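Local coordinates for protein polymerase X (Deinococcus radiodurans, PDB 2W9M) that probably extends DNA chains from deoxyribonucleoside triphosphates as a family X DNA polymerase, and carries a zinc-binding PHP domain joined to its polymerase region, at residues M330-H334 and I513-H518; N489-A493 and D525-G529; G355-L359 and L547-F552; S338-A342 and A517-G521; P93-L99 and I110-W114. Numbering follows the deposited sequence.

Contact 1: residues M330-H334 and I513-H518; sequences MIHTH and INTDAH. With ZN (zinc ion), chain D; ZN (zinc ion), chain C.
The metal centre of the PHP domain forms here, where the outermost strands of its parallel seven-stranded sheet meet. Segments 330-334 and 513-518 run 31° apart, with CA atoms 5.9 Å apart at Ile-331/Asn-514 and 4.8 Å at both Thr-333/Ala-517 and His-334/His-518. A direct hydrogen bond joins them, His-334 N to Ala-517 O (2.7 Å); a water accepts from Thr-515 N (3.0 Å) and donates to Ile-331 O (2.7 Å). His-332 and Asp-516 both have positive phi (59° and 57°) and t side chains. One zinc is held by His-332 NE2 and His-334 NE2 (both 2.3 Å) and Asp-516 OD1 (2.4 Å), with Glu-401 completing the set. His-518 NE2 binds a second zinc at 2.1 Å; its ring stacks offset on that of His-334, centroids 4.1 Å apart, planes at 8°. Glu-487 bonds to both His-332 ND1 and Asn-514 ND2. Strand 358-364 flanks 330-334, Met-347 of helix 344-353 touches Thr-333 and Ala-517, and helix 526-535 packs on Ile-513 and Thr-515.

Contact 2: residues N489-A493 and D525-G529; sequences NANAA and DARYG
In the PHP domain, the loop leaving strand 485-489 packs on the first turn of helix 526-535. Side-chain-to-backbone hydrogen bonds shape the loop into two successive Asx turns: Asn-489 OD1 accepts from Asn-491 N (3.1 Å) and Asn-491 OD1 from Ala-493 N (2.9 Å), both side chains being t. On the helical side, Tyr-528 N bonds to Asp-525 O at 2.7 Å. Van der Waals packing centres on Ala-490, whose CA lies 3.7 Å from that of Gly-529. Ala-490 CB meets Gly-529 CA at 3.5 Å and Ala-526 CA at 3.9 Å; a CB on Gly-529 would clash with it. Tyr-528 (chi1 m) brings its CB to 3.6 Å from Ala-490 O and its CD1 to 4.3 Å from Ala-492 CB. No direct hydrogen bond crosses, so the polar link is made through water. Asp-525, also m, has a salt bridge to Arg-164 of helix 163-176, whose residues touch Ala-492 and Tyr-528 too. The bridging water accepts from Asn-491 ND2 at 3.0 Å and donates to Asp-525 OD1 at 2.5 Å.

Contact 3: residues G355-L359 and L547-F552; sequences GHEFL and LGRAEF
A helix start meets the beginning of a sheet strand at the edge of the PHP domain: the start of strand 358-364 and the loop before it pack on the first turn of helix 549-561. Nearest CA pairs are Phe-358/Arg-549 at 6.3 Å and Glu-357/Gly-548 at 6.9 Å. Glu-357, extended with chi1 and chi2 both t, accepts a hydrogen bond at OE1 from Arg-549 N (2.8 Å, 165°), an amide of the first helical turn; the same OE1 lies 3.2 Å from Gly-548 CA, where a CB would clash. Gly-548 is the N-cap residue, and its N donates to Glu-551 OE1 (2.9 Å). Phe-358, chi1 p, lays a ring face against Arg-549 CA, a CH-pi contact 3.8 Å from the centroid. Phe-358 CZ also meets Phe-552 CB at 3.9 Å, the two rings oblique at 38°. Arg-549 NH2 bonds to Ile-396 O, and Val-397 of strand 396-403 packs on Phe-358, Arg-549 and Phe-552, while strand 329-333 pairs with Phe-358 through Met-330.

Contact 4: residues S338-A342 and A517-G521; sequences SDGGA and AHVPG. With ZN (zinc ion), chain C.
His-518 gives up the most surface here, followed by Asp-339 and Ala-342. The CA 339-to-342 and CA 518-to-520 directions are 9° apart, with CA atoms 4.3 Å apart at Gly-340/His-518 and 5.3 Å at Gly-341/Val-519. His-518, chi1 m and chi2 74°, binds zinc through NE2 at 2.1 Å. Asp-339, chi1 p, grips the same ion with both carboxylate oxygens, OD2 at 2.3 Å and OD1 at 2.6 Å; its OD1 lies near the plane of the His-518 ring, 3.0 Å from CD2 of that ring. The backbone fastens this pair: Gly-341 N donates to His-518 O (2.8 Å, 139°), and Gly-340 CA approaches that oxygen to 3.2 Å. Farther along, Ala-342 CB rests on Pro-520 CG at 3.7 Å, with Met-347 of helix 344-353 touching both. His-364 completes the protein ligands of this zinc, and His-334 stacks on the His-518 ring. Loops converging beyond the strand ends to bind zinc are as expected of a PHP domain, whose metal cluster lies at the C-terminal ends of the strands.

Contact 5: residues P93-L99 and I110-W114; sequences PPGLLDL and IRSLW
Two short helices of the helix-hairpin-helix region pack roughly antiparallel: the axes of 94-99 and 110-114 make 143° and come no nearer than 11.2 Å. That spacing is filled by side chains, chiefly the indole of Trp-114, which spans the gap to the other segment. Trp-114 (chi1 t, chi2 -104°) fits a hollow lined by Pro-93, Gly-95, Leu-96 and Leu-99. Leu-96, t at chi1, sets CD1 over the face of the six-membered ring of Trp-114, a CH-pi contact 4.0 Å from the centroid and 3.7 Å from Trp-114 CE3. Along the ring edge of Trp-114 lie Gly-95 C, 4.2 Å from CZ3, and Leu-99 CD1, 4.3 Å from CE3; Pro-93 CG comes to 3.9 Å from CZ2 of the same ring. One turn earlier, Ile-110 (chi1 m) fits between Leu-96 and Leu-99: its CG2 meets Leu-96 CD1 at 3.7 Å, while its CD1 reaches Leu-99 CB at 4.2 Å and Leu-99 O at 3.5 Å. The closest CA pair is Leu-99/Ile-110 at 6.9 Å. Leu-113 CD1 touches Leu-99 CD1 at 4.5 Å. Pro-93 is the N-cap residue of helix 94-99. Ile-26 of helix 10-26 touches both Leu-96 and Ile-110. No hydrogen bond crosses, so apolar burial and shape hold the helices together; the polar NE1 of Trp-114 bonds to Asp-339 O, tying this region to the zinc site.

In the fold
Contact 5, in the helix-hairpin-helix region, closes along the chain before the others open; contacts 1 to 4 belong to the PHP domain. There contact 1 crosses contacts 2 and 3, their segments alternating, and ends on the same stretch as contact 4. Contacts 1 and 4, centres about 9 Å apart, together supply ligands to two zinc ions. Contact 2, its centre also about 9 Å from that of contact 1, is joined to it by a probable Ala-490 N to Asn-514 O hydrogen bond. Contact 3 reaches neighbouring strand 358-364, its centre about 13 Å from that of contact 1 and about 29 Å from that of contact 5. Pro-93 and Trp-114 press on contact 4, docking the helix-hairpin-helix region over the metal cluster.

Contact 1: residues M330-H334 and I513-H518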
# COMPACT_ATOMS: atom_id res chain seq x y z
N MET A 330 -9.10 -6.60 -11.31
CA MET A 330 -8.73 -6.08 -10.00
C MET A 330 -8.85 -7.17 -8.93
O MET A 330 -9.87 -7.29 -8.26
CB MET A 330 -9.59 -4.87 -9.63
CG MET A 330 -9.37 -3.67 -10.54
SD MET A 330 -7.96 -2.65 -10.05
CE MET A 330 -6.58 -3.73 -10.41
N ILE A 331 -7.79 -7.95 -8.77
CA ILE A 331 -7.85 -9.11 -7.88
C ILE A 331 -7.26 -8.83 -6.50
O ILE A 331 -6.63 -7.79 -6.28
CB ILE A 331 -7.17 -10.35 -8.49
CG1 ILE A 331 -5.66 -10.14 -8.61
CG2 ILE A 331 -7.80 -10.68 -9.85
CD1 ILE A 331 -4.92 -11.36 -9.13
N HIS A 332 -7.47 -9.77 -5.59
CA HIS A 332 -7.06 -9.62 -4.20
C HIS A 332 -7.70 -8.40 -3.55
O HIS A 332 -7.03 -7.43 -3.21
CB HIS A 332 -5.53 -9.59 -4.09
CG HIS A 332 -5.03 -9.64 -2.68
ND1 HIS A 332 -3.72 -9.35 -2.34
CD2 HIS A 332 -5.66 -9.92 -1.52
CE1 HIS A 332 -3.57 -9.47 -1.04
NE2 HIS A 332 -4.74 -9.81 -0.51
N THR A 333 -9.02 -8.45 -3.38
CA THR A 333 -9.76 -7.40 -2.71
C THR A 333 -10.49 -8.01 -1.52
O THR A 333 -10.73 -9.22 -1.49
CB THR A 333 -10.79 -6.75 -3.64
OG1 THR A 333 -11.73 -7.75 -4.06
CG2 THR A 333 -10.10 -6.17 -4.87
N HIS A 334 -10.84 -7.19 -0.53
CA HIS A 334 -11.53 -7.70 0.66
C HIS A 334 -12.93 -7.11 0.80
O HIS A 334 -13.20 -5.99 0.36
CB HIS A 334 -10.71 -7.44 1.92
CG HIS A 334 -9.42 -8.21 1.96
ND1 HIS A 334 -9.27 -9.36 2.70
CD2 HIS A 334 -8.24 -7.99 1.34
CE1 HIS A 334 -8.04 -9.82 2.54
NE2 HIS A 334 -7.40 -9.01 1.71
N ILE A 513 -0.28 -6.68 -10.14
CA ILE A 513 -0.43 -5.43 -9.42
C ILE A 513 -1.79 -5.40 -8.73
O ILE A 513 -2.81 -5.11 -9.35
CB ILE A 513 -0.29 -4.21 -10.36
CG1 ILE A 513 1.03 -4.30 -11.14
CG2 ILE A 513 -0.32 -2.91 -9.56
CD1 ILE A 513 1.19 -3.21 -12.19
N ASN A 514 -1.79 -5.73 -7.44
CA ASN A 514 -3.02 -5.88 -6.67
C ASN A 514 -3.17 -4.82 -5.59
O ASN A 514 -2.21 -4.53 -4.86
CB ASN A 514 -3.07 -7.27 -6.03
CG ASN A 514 -3.00 -8.40 -7.06
OD1 ASN A 514 -3.14 -8.18 -8.26
ND2 ASN A 514 -2.76 -9.62 -6.58
N THR A 515 -4.36 -4.25 -5.47
CA THR A 515 -4.61 -3.15 -4.55
C THR A 515 -4.77 -3.60 -3.09
O THR A 515 -4.49 -2.84 -2.16
CB THR A 515 -5.87 -2.38 -4.95
OG1 THR A 515 -6.99 -3.27 -4.96
CG2 THR A 515 -5.71 -1.77 -6.33
N ASP A 516 -5.22 -4.84 -2.90
CA ASP A 516 -5.52 -5.34 -1.56
C ASP A 516 -6.56 -4.45 -0.89
O ASP A 516 -6.51 -4.22 0.32
CB ASP A 516 -4.25 -5.42 -0.71
CG ASP A 516 -4.38 -6.39 0.45
OD1 ASP A 516 -5.49 -6.90 0.67
OD2 ASP A 516 -3.37 -6.63 1.14
N ALA A 517 -7.50 -3.94 -1.68
CA ALA A 517 -8.51 -3.00 -1.20
C ALA A 517 -9.41 -3.59 -0.10
O ALA A 517 -10.00 -4.65 -0.26
CB ALA A 517 -9.37 -2.51 -2.36
N HIS A 518 -9.50 -2.87 1.02
CA HIS A 518 -10.41 -3.25 2.09
C HIS A 518 -11.65 -2.36 2.08
O HIS A 518 -12.53 -2.47 2.93
CB HIS A 518 -9.70 -3.17 3.44
CG HIS A 518 -8.77 -4.31 3.69
ND1 HIS A 518 -7.56 -4.43 3.05
CD2 HIS A 518 -8.88 -5.40 4.49
CE1 HIS A 518 -6.95 -5.53 3.45
NE2 HIS A 518 -7.74 -6.14 4.32
ZN ZN D . -5.11 -9.08 1.60
ZN ZN C . -7.33 -7.76 5.59
O HOH W 1 -6.79 -5.21 -6.89

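Contact 2: residues N489-A493 and D525-G529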
# COMPACT_ATOMS: atom_id res chain seq x y z
N ASN A 489 2.04 -5.47 -4.29
CA ASN A 489 0.91 -4.96 -3.54
C ASN A 489 0.85 -3.45 -3.64
O ASN A 489 1.75 -2.75 -3.18
CB ASN A 489 0.98 -5.43 -2.08
CG ASN A 489 -0.34 -5.29 -1.36
OD1 ASN A 489 -0.83 -4.18 -1.14
ND2 ASN A 489 -0.92 -6.42 -0.97
N ALA A 490 -0.22 -2.95 -4.26
CA ALA A 490 -0.35 -1.53 -4.55
C ALA A 490 -0.70 -0.67 -3.34
O ALA A 490 -0.62 0.55 -3.41
CB ALA A 490 -1.36 -1.31 -5.67
N ASN A 491 -1.11 -1.29 -2.23
CA ASN A 491 -1.41 -0.52 -1.02
C ASN A 491 -0.18 0.29 -0.62
O ASN A 491 0.90 -0.26 -0.46
CB ASN A 491 -1.87 -1.43 0.12
CG ASN A 491 -2.22 -0.65 1.39
OD1 ASN A 491 -1.35 -0.21 2.13
ND2 ASN A 491 -3.52 -0.50 1.63
N ALA A 492 -0.37 1.60 -0.45
CA ALA A 492 0.73 2.54 -0.20
C ALA A 492 1.59 2.20 1.02
O ALA A 492 2.73 2.66 1.13
CB ALA A 492 0.21 3.97 -0.10
N ALA A 493 1.06 1.41 1.95
CA ALA A 493 1.82 1.04 3.13
C ALA A 493 2.60 -0.24 2.91
O ALA A 493 3.38 -0.66 3.77
CB ALA A 493 0.91 0.88 4.33
N ASP A 525 -5.86 2.71 -5.29
CA ASP A 525 -4.46 2.57 -4.90
C ASP A 525 -3.64 1.97 -6.03
O ASP A 525 -2.42 2.07 -6.04
CB ASP A 525 -4.34 1.70 -3.64
CG ASP A 525 -4.75 2.43 -2.38
OD1 ASP A 525 -4.71 1.82 -1.29
OD2 ASP A 525 -5.13 3.62 -2.48
N ALA A 526 -4.32 1.36 -7.00
CA ALA A 526 -3.66 0.74 -8.14
C ALA A 526 -2.59 1.66 -8.71
O ALA A 526 -1.52 1.21 -9.14
CB ALA A 526 -4.67 0.39 -9.21
N ARG A 527 -2.88 2.95 -8.70
CA ARG A 527 -1.98 3.99 -9.19
C ARG A 527 -0.61 3.98 -8.51
O ARG A 527 0.39 4.33 -9.13
CB ARG A 527 -2.67 5.34 -9.03
CG ARG A 527 -1.78 6.52 -8.73
CD ARG A 527 -2.60 7.58 -7.99
NE ARG A 527 -2.19 8.94 -8.33
CZ ARG A 527 -2.61 10.03 -7.70
NH1 ARG A 527 -3.45 9.91 -6.68
NH2 ARG A 527 -2.19 11.23 -8.08
N TYR A 528 -0.57 3.59 -7.24
CA TYR A 528 0.70 3.51 -6.51
C TYR A 528 1.49 2.26 -6.87
O TYR A 528 2.71 2.31 -6.97
CB TYR A 528 0.46 3.57 -4.99
CG TYR A 528 -0.35 4.76 -4.55
CD1 TYR A 528 -1.62 4.59 -3.99
CD2 TYR A 528 0.14 6.05 -4.69
CE1 TYR A 528 -2.37 5.68 -3.59
CE2 TYR A 528 -0.61 7.14 -4.29
CZ TYR A 528 -1.86 6.95 -3.74
OH TYR A 528 -2.60 8.04 -3.34
N GLY A 529 0.79 1.15 -7.06
CA GLY A 529 1.42 -0.08 -7.50
C GLY A 529 1.99 0.08 -8.90
O GLY A 529 3.08 -0.41 -9.19
O HOH W 2 -5.64 -0.38 -0.53

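Contact 3: residues G355-L359 and L547-F552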
# COMPACT_ATOMS: atom_id res chain seq x y z
N GLY A 355 -13.30 1.84 -14.34
CA GLY A 355 -12.89 1.55 -15.70
C GLY A 355 -12.28 0.18 -15.92
O GLY A 355 -11.72 -0.09 -16.98
N HIS A 356 -12.39 -0.70 -14.93
CA HIS A 356 -11.79 -2.03 -15.04
C HIS A 356 -12.83 -3.04 -15.50
O HIS A 356 -14.00 -2.70 -15.69
CB HIS A 356 -11.15 -2.44 -13.72
CG HIS A 356 -10.22 -1.41 -13.15
ND1 HIS A 356 -9.01 -1.10 -13.72
CD2 HIS A 356 -10.34 -0.61 -12.06
CE1 HIS A 356 -8.41 -0.16 -13.01
NE2 HIS A 356 -9.20 0.16 -12.00
N GLU A 357 -12.41 -4.29 -15.67
CA GLU A 357 -13.26 -5.30 -16.28
C GLU A 357 -13.90 -6.27 -15.29
O GLU A 357 -15.09 -6.56 -15.39
CB GLU A 357 -12.48 -6.08 -17.34
CG GLU A 357 -13.23 -7.26 -17.93
CD GLU A 357 -12.51 -7.87 -19.12
OE1 GLU A 357 -12.61 -9.11 -19.29
OE2 GLU A 357 -11.84 -7.12 -19.86
N PHE A 358 -13.13 -6.76 -14.33
CA PHE A 358 -13.67 -7.73 -13.37
C PHE A 358 -13.02 -7.64 -11.99
O PHE A 358 -11.93 -7.09 -11.83
CB PHE A 358 -13.59 -9.16 -13.92
CG PHE A 358 -12.19 -9.71 -14.01
CD1 PHE A 358 -11.38 -9.43 -15.11
CD2 PHE A 358 -11.68 -10.53 -13.01
CE1 PHE A 358 -10.09 -9.93 -15.19
CE2 PHE A 358 -10.40 -11.04 -13.09
CZ PHE A 358 -9.60 -10.74 -14.18
N LEU A 359 -13.72 -8.17 -10.98
CA LEU A 359 -13.26 -8.11 -9.60
C LEU A 359 -12.77 -9.46 -9.11
O LEU A 359 -13.40 -10.48 -9.35
CB LEU A 359 -14.38 -7.62 -8.68
CG LEU A 359 -14.10 -7.66 -7.17
CD1 LEU A 359 -13.23 -6.48 -6.74
CD2 LEU A 359 -15.40 -7.67 -6.39
N LEU A 547 -4.95 -9.19 -18.39
CA LEU A 547 -5.78 -10.18 -19.05
C LEU A 547 -7.25 -9.94 -18.73
O LEU A 547 -7.59 -9.56 -17.60
CB LEU A 547 -5.40 -11.59 -18.59
CG LEU A 547 -3.97 -12.07 -18.88
CD1 LEU A 547 -3.77 -13.49 -18.35
CD2 LEU A 547 -3.67 -11.99 -20.36
N GLY A 548 -8.12 -10.16 -19.71
CA GLY A 548 -9.55 -10.10 -19.48
C GLY A 548 -9.99 -11.26 -18.61
O GLY A 548 -9.19 -12.16 -18.34
N ARG A 549 -11.25 -11.26 -18.19
CA ARG A 549 -11.73 -12.27 -17.25
C ARG A 549 -11.51 -13.69 -17.76
O ARG A 549 -10.87 -14.50 -17.09
CB ARG A 549 -13.20 -12.05 -16.92
CG ARG A 549 -13.74 -13.01 -15.87
CD ARG A 549 -15.24 -12.86 -15.68
NE ARG A 549 -15.71 -13.71 -14.59
CZ ARG A 549 -15.91 -15.02 -14.68
NH1 ARG A 549 -15.69 -15.65 -15.84
NH2 ARG A 549 -16.33 -15.71 -13.63
N ALA A 550 -12.03 -13.99 -18.94
CA ALA A 550 -11.91 -15.33 -19.51
C ALA A 550 -10.45 -15.71 -19.79
O ALA A 550 -10.06 -16.86 -19.60
CB ALA A 550 -12.74 -15.45 -20.78
N GLU A 551 -9.65 -14.74 -20.23
CA GLU A 551 -8.22 -14.95 -20.44
C GLU A 551 -7.54 -15.28 -19.12
O GLU A 551 -6.58 -16.05 -19.08
CB GLU A 551 -7.57 -13.70 -21.05
CG GLU A 551 -8.04 -13.34 -22.45
CD GLU A 551 -7.59 -11.95 -22.88
OE1 GLU A 551 -6.84 -11.30 -22.11
OE2 GLU A 551 -7.97 -11.51 -23.98
N PHE A 552 -8.03 -14.70 -18.03
CA PHE A 552 -7.46 -14.93 -16.72
C PHE A 552 -7.76 -16.33 -16.23
O PHE A 552 -6.89 -17.01 -15.69
CB PHE A 552 -7.98 -13.90 -15.71
CG PHE A 552 -7.50 -14.12 -14.30
CD1 PHE A 552 -6.18 -13.87 -13.96
CD2 PHE A 552 -8.36 -14.59 -13.32
CE1 PHE A 552 -5.73 -14.08 -12.67
CE2 PHE A 552 -7.92 -14.79 -12.03
CZ PHE A 552 -6.61 -14.54 -11.70

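Contact 4: residues S338-A342 and A517-G521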
# COMPACT_ATOMS: atom_id res chain seq x y z
N SER A 338 -14.90 -10.57 5.35
CA SER A 338 -13.64 -10.65 6.07
C SER A 338 -13.46 -9.41 6.94
O SER A 338 -14.25 -9.14 7.85
CB SER A 338 -12.48 -10.78 5.08
OG SER A 338 -11.35 -11.39 5.67
N ASP A 339 -12.42 -8.63 6.65
CA ASP A 339 -12.17 -7.38 7.35
C ASP A 339 -12.29 -6.17 6.42
O ASP A 339 -11.68 -5.14 6.66
CB ASP A 339 -10.81 -7.41 8.05
CG ASP A 339 -9.65 -7.51 7.08
OD1 ASP A 339 -9.88 -7.82 5.89
OD2 ASP A 339 -8.49 -7.30 7.51
N GLY A 340 -13.08 -6.31 5.36
CA GLY A 340 -13.37 -5.19 4.48
C GLY A 340 -14.53 -4.36 5.01
O GLY A 340 -15.14 -4.70 6.02
N GLY A 341 -14.83 -3.26 4.32
CA GLY A 341 -15.88 -2.36 4.77
C GLY A 341 -17.07 -2.26 3.83
O GLY A 341 -18.02 -1.53 4.11
N ALA A 342 -17.01 -2.98 2.72
CA ALA A 342 -18.08 -2.96 1.74
C ALA A 342 -18.47 -4.38 1.33
O ALA A 342 -17.69 -5.32 1.49
CB ALA A 342 -17.66 -2.14 0.53
N ALA A 517 -7.50 -3.94 -1.68
CA ALA A 517 -8.51 -3.00 -1.20
C ALA A 517 -9.41 -3.59 -0.10
O ALA A 517 -10.00 -4.65 -0.26
CB ALA A 517 -9.37 -2.51 -2.36
N HIS A 518 -9.50 -2.87 1.02
CA HIS A 518 -10.41 -3.25 2.09
C HIS A 518 -11.65 -2.36 2.08
O HIS A 518 -12.53 -2.47 2.93
CB HIS A 518 -9.70 -3.17 3.44
CG HIS A 518 -8.77 -4.31 3.69
ND1 HIS A 518 -7.56 -4.43 3.05
CD2 HIS A 518 -8.88 -5.40 4.49
CE1 HIS A 518 -6.95 -5.53 3.45
NE2 HIS A 518 -7.74 -6.14 4.32
N VAL A 519 -11.71 -1.49 1.08
CA VAL A 519 -12.73 -0.47 0.97
C VAL A 519 -12.77 -0.06 -0.51
O VAL A 519 -11.76 -0.15 -1.20
CB VAL A 519 -12.37 0.73 1.88
CG1 VAL A 519 -12.51 2.06 1.14
CG2 VAL A 519 -13.21 0.70 3.15
N PRO A 520 -13.94 0.37 -1.01
CA PRO A 520 -14.07 0.68 -2.44
C PRO A 520 -13.03 1.69 -2.93
O PRO A 520 -12.48 1.53 -4.02
CB PRO A 520 -15.48 1.28 -2.54
CG PRO A 520 -16.20 0.75 -1.36
CD PRO A 520 -15.19 0.61 -0.27
N GLY A 521 -12.75 2.71 -2.13
CA GLY A 521 -11.76 3.71 -2.50
C GLY A 521 -10.37 3.12 -2.57
O GLY A 521 -9.47 3.71 -3.17
ZN ZN C . -7.33 -7.76 5.59

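Contact 5: residues P93-L99 and I110-W114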
# COMPACT_ATOMS: atom_id res chain seq x y z
N PRO A 93 -5.28 -4.68 8.52
CA PRO A 93 -4.83 -3.81 7.43
C PRO A 93 -4.01 -2.65 7.97
O PRO A 93 -4.29 -2.18 9.06
CB PRO A 93 -6.13 -3.28 6.83
CG PRO A 93 -7.19 -4.22 7.30
CD PRO A 93 -6.75 -4.68 8.64
N PRO A 94 -3.00 -2.20 7.21
CA PRO A 94 -2.11 -1.10 7.60
C PRO A 94 -2.87 0.16 8.00
O PRO A 94 -2.54 0.79 8.99
CB PRO A 94 -1.30 -0.84 6.33
CG PRO A 94 -1.30 -2.14 5.62
CD PRO A 94 -2.65 -2.74 5.89
N GLY A 95 -3.89 0.52 7.22
CA GLY A 95 -4.65 1.72 7.47
C GLY A 95 -5.49 1.66 8.74
O GLY A 95 -5.76 2.68 9.36
N LEU A 96 -5.90 0.46 9.12
CA LEU A 96 -6.66 0.29 10.35
C LEU A 96 -5.74 0.44 11.55
O LEU A 96 -6.11 1.05 12.56
CB LEU A 96 -7.36 -1.06 10.39
CG LEU A 96 -8.28 -1.28 11.59
CD1 LEU A 96 -9.62 -0.62 11.34
CD2 LEU A 96 -8.45 -2.76 11.87
N LEU A 97 -4.54 -0.13 11.45
CA LEU A 97 -3.53 0.01 12.50
C LEU A 97 -3.21 1.48 12.74
O LEU A 97 -2.90 1.88 13.86
CB LEU A 97 -2.25 -0.74 12.12
CG LEU A 97 -2.39 -2.25 11.97
CD1 LEU A 97 -1.04 -2.88 11.62
CD2 LEU A 97 -2.97 -2.86 13.24
N ASP A 98 -3.31 2.28 11.68
CA ASP A 98 -3.08 3.72 11.76
C ASP A 98 -4.21 4.43 12.50
O ASP A 98 -3.96 5.22 13.41
CB ASP A 98 -2.92 4.31 10.37
CG ASP A 98 -1.52 4.12 9.81
OD1 ASP A 98 -0.59 3.83 10.60
OD2 ASP A 98 -1.35 4.27 8.58
N LEU A 99 -5.44 4.17 12.09
CA LEU A 99 -6.62 4.77 12.71
C LEU A 99 -6.66 4.47 14.21
O LEU A 99 -7.13 5.28 15.00
CB LEU A 99 -7.91 4.29 12.04
CG LEU A 99 -8.09 4.64 10.56
CD1 LEU A 99 -9.51 4.28 10.12
CD2 LEU A 99 -7.81 6.11 10.32
N ILE A 110 -14.19 4.05 14.76
CA ILE A 110 -13.29 3.42 13.81
C ILE A 110 -14.05 2.45 12.92
O ILE A 110 -13.76 2.32 11.73
CB ILE A 110 -12.14 2.70 14.52
CG1 ILE A 110 -11.26 3.73 15.25
CG2 ILE A 110 -11.31 1.90 13.51
CD1 ILE A 110 -9.88 3.22 15.62
N ARG A 111 -15.05 1.79 13.49
CA ARG A 111 -15.86 0.86 12.73
C ARG A 111 -16.78 1.58 11.74
O ARG A 111 -17.04 1.07 10.65
CB ARG A 111 -16.67 -0.04 13.65
CG ARG A 111 -17.88 -0.65 12.98
CD ARG A 111 -18.18 -2.03 13.53
NE ARG A 111 -19.22 -2.68 12.75
CZ ARG A 111 -19.28 -3.99 12.53
NH1 ARG A 111 -18.36 -4.79 13.04
NH2 ARG A 111 -20.27 -4.50 11.80
N SER A 112 -17.28 2.75 12.11
CA SER A 112 -18.16 3.49 11.22
C SER A 112 -17.37 4.22 10.13
O SER A 112 -17.88 4.44 9.02
CB SER A 112 -19.06 4.46 11.99
OG SER A 112 -18.39 5.69 12.24
N LEU A 113 -16.13 4.59 10.44
CA LEU A 113 -15.25 5.16 9.42
C LEU A 113 -14.96 4.09 8.37
O LEU A 113 -15.03 4.36 7.16
CB LEU A 113 -13.93 5.65 10.05
CG LEU A 113 -13.99 6.87 10.97
CD1 LEU A 113 -12.59 7.22 11.48
CD2 LEU A 113 -14.60 8.06 10.27
N TRP A 114 -14.64 2.89 8.82
CA TRP A 114 -14.36 1.77 7.93
C TRP A 114 -15.55 1.49 7.01
O TRP A 114 -15.39 1.37 5.80
CB TRP A 114 -13.99 0.52 8.73
CG TRP A 114 -13.10 -0.43 7.99
CD1 TRP A 114 -13.46 -1.61 7.40
CD2 TRP A 114 -11.69 -0.28 7.77
NE1 TRP A 114 -12.36 -2.20 6.83
CE2 TRP A 114 -11.26 -1.41 7.04
CE3 TRP A 114 -10.75 0.70 8.12
CZ2 TRP A 114 -9.93 -1.58 6.64
CZ3 TRP A 114 -9.43 0.52 7.73
CH2 TRP A 114 -9.03 -0.61 7.00